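Local structure of UPF0201 protein MJ1564 (2PZZ) at residues A[83-88]-A[93-98]. The protein is of unknown function; it belongs to an archaeal family that resembles RNA-binding proteins in structure but probably does not bind RNA. Residues are numbered along the deposited sequence; the frame is centred on the assembly and turned at random.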
loop_
_atom_site.group_PDB
_atom_site.type_symbol
_atom_site.label_atom_id
_atom_site.label_comp_id
_atom_site.label_asym_id
_atom_site.label_seq_id
_atom_site.Cartn_x
_atom_site.Cartn_y
_atom_site.Cartn_z
ATOM N N TYR A 83 3.103 0.578 13.531
ATOM C CA TYR A 83 2.608 0.054 12.272
ATOM C C TYR A 83 3.526 -1.046 11.780
ATOM O O TYR A 83 4.683 -1.107 12.170
ATOM C CB TYR A 83 2.549 1.162 11.223
ATOM C CG TYR A 83 1.423 2.144 11.435
ATOM C CD1 TYR A 83 1.525 3.170 12.373
ATOM C CD2 TYR A 83 0.246 2.035 10.707
ATOM C CE1 TYR A 83 0.475 4.066 12.575
ATOM C CE2 TYR A 83 -0.809 2.922 10.898
ATOM C CZ TYR A 83 -0.685 3.934 11.833
ATOM O OH TYR A 83 -1.726 4.810 12.009
ATOM N N LEU A 84 2.992 -1.931 10.946
ATOM C CA LEU A 84 3.785 -3.012 10.372
ATOM C C LEU A 84 3.639 -2.901 8.871
ATOM O O LEU A 84 2.553 -2.579 8.357
ATOM C CB LEU A 84 3.286 -4.382 10.831
ATOM C CG LEU A 84 3.508 -4.729 12.305
ATOM C CD1 LEU A 84 2.975 -6.130 12.589
ATOM C CD2 LEU A 84 4.987 -4.642 12.635
ATOM N N ASN A 85 4.731 -3.154 8.162
ATOM C CA ASN A 85 4.685 -3.091 6.710
ATOM C C ASN A 85 3.796 -4.241 6.255
ATOM O O ASN A 85 3.993 -5.392 6.644
ATOM C CB ASN A 85 6.077 -3.255 6.131
ATOM C CG ASN A 85 6.086 -3.094 4.636
ATOM O OD1 ASN A 85 5.320 -3.755 3.918
ATOM N ND2 ASN A 85 6.939 -2.203 4.150
ATOM N N LYS A 86 2.810 -3.921 5.435
ATOM C CA LYS A 86 1.856 -4.900 4.945
ATOM C C LYS A 86 2.471 -5.889 3.952
ATOM O O LYS A 86 2.080 -7.063 3.916
ATOM C CB LYS A 86 0.674 -4.148 4.312
ATOM C CG LYS A 86 -0.626 -4.898 4.275
ATOM C CD LYS A 86 -1.831 -3.957 4.425
ATOM C CE LYS A 86 -1.808 -2.820 3.424
ATOM N NZ LYS A 86 -3.162 -2.215 3.219
ATOM N N GLN A 87 3.442 -5.419 3.167
ATOM C CA GLN A 87 4.088 -6.256 2.154
ATOM C C GLN A 87 5.096 -7.199 2.792
ATOM O O GLN A 87 5.208 -8.365 2.405
ATOM C CB GLN A 87 4.756 -5.363 1.099
ATOM C CG GLN A 87 3.839 -4.221 0.625
ATOM C CD GLN A 87 2.473 -4.725 0.182
ATOM O OE1 GLN A 87 1.462 -4.018 0.298
ATOM N NE2 GLN A 87 2.432 -5.949 -0.334
ATOM N N ALA A 88 5.824 -6.701 3.784
ATOM C CA ALA A 88 6.776 -7.540 4.491
ATOM C C ALA A 88 5.979 -8.604 5.250
ATOM O O ALA A 88 6.355 -9.779 5.292
ATOM C CB ALA A 88 7.589 -6.704 5.458
ATOM N N ALA A 93 7.363 -11.557 7.204
ATOM C CA ALA A 93 8.425 -10.767 7.824
ATOM C C ALA A 93 7.896 -9.549 8.588
ATOM O O ALA A 93 6.889 -8.942 8.202
ATOM C CB ALA A 93 9.411 -10.311 6.753
ATOM N N VAL A 94 8.591 -9.188 9.664
ATOM C CA VAL A 94 8.211 -8.030 10.461
ATOM C C VAL A 94 9.049 -6.819 10.080
ATOM O O VAL A 94 10.278 -6.864 10.147
ATOM C CB VAL A 94 8.396 -8.270 11.974
ATOM C CG1 VAL A 94 8.150 -6.966 12.731
ATOM C CG2 VAL A 94 7.422 -9.349 12.461
ATOM N N ASN A 95 8.371 -5.744 9.679
ATOM C CA ASN A 95 9.024 -4.501 9.299
ATOM C C ASN A 95 8.147 -3.322 9.773
ATOM O O ASN A 95 6.943 -3.292 9.525
ATOM C CB ASN A 95 9.217 -4.473 7.787
ATOM C CG ASN A 95 10.481 -3.766 7.385
ATOM O OD1 ASN A 95 10.439 -2.681 6.828
ATOM N ND2 ASN A 95 11.624 -4.380 7.673
ATOM N N PHE A 96 8.766 -2.358 10.445
ATOM C CA PHE A 96 8.056 -1.214 11.017
ATOM C C PHE A 96 7.749 0.025 10.157
ATOM O O PHE A 96 7.153 0.987 10.644
ATOM C CB PHE A 96 8.780 -0.795 12.292
ATOM C CG PHE A 96 8.794 -1.862 13.338
ATOM C CD1 PHE A 96 7.606 -2.264 13.957
ATOM C CD2 PHE A 96 9.979 -2.502 13.683
ATOM C CE1 PHE A 96 7.601 -3.294 14.907
ATOM C CE2 PHE A 96 9.981 -3.525 14.628
ATOM C CZ PHE A 96 8.786 -3.919 15.240
ATOM N N ASP A 97 8.135 0.014 8.891
ATOM C CA ASP A 97 7.846 1.152 8.018
ATOM C C ASP A 97 6.475 0.957 7.363
ATOM O O ASP A 97 6.151 -0.145 6.922
ATOM C CB ASP A 97 8.918 1.255 6.940
ATOM C CG ASP A 97 8.984 0.013 6.082
ATOM O OD1 ASP A 97 8.928 -1.094 6.656
ATOM O OD2 ASP A 97 9.094 0.142 4.843
ATOM N N ILE A 98 5.664 2.010 7.309
ATOM C CA ILE A 98 4.351 1.895 6.683
ATOM C C ILE A 98 4.554 1.757 5.177
ATOM O O ILE A 98 5.226 2.585 4.561
ATOM C CB ILE A 98 3.452 3.153 6.930
ATOM C CG1 ILE A 98 3.139 3.323 8.421
ATOM C CG2 ILE A 98 2.151 3.022 6.156
ATOM C CD1 ILE A 98 4.217 4.042 9.196
HETATM O O HOH W 1 5.738 -6.286 8.561
#
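Asn85 N donates a short, nearly straight bond to Asn95 O (2.6 Å, 162°), and Ala93 N returns one to Ala88 O (2.8 Å), as the chain leaving helix 86-90 folds back over the helix N-terminus and the end of strand 79-84, the outermost of the antiparallel sheet within this chain. A water bridges Asn85 O and Ala93 O and accepts from Asn95 N. Asn85 is the N-cap of the helix. With CG anti to the backbone N (chi1 -176°), its OD1 turns back to take Gln87 N at 2.6 Å, nearly in line with the side-chain C=O though the N-H itself is bent (131°), and Ala88 N from above the amide plane. The other end of the same amide faces the returning loop, where ND2 makes a weak bond to Asp97 OD2 (3.3 Å). Replacing Asn85 with an alanine is likely to leave the amides of Gln87 and Ala88 without their cap and Asp97 without a weak amide partner. Next to the Asn85 side chain, the methyl of Ala88 packs on Asn95 CB. Leu84 and Phe96 point the same way on the inner side, where Val94 CG1 also reaches Leu84 CD2 and helices 16-26 and 52-60 close over the cluster; Leu84 CD2 lies 3.7 Å from Phe96 CE1. Towards the surface, where the Tyr83 ring stacks with Phe105, Ile98 CG1 rests 3.6 Å from Tyr83 CB.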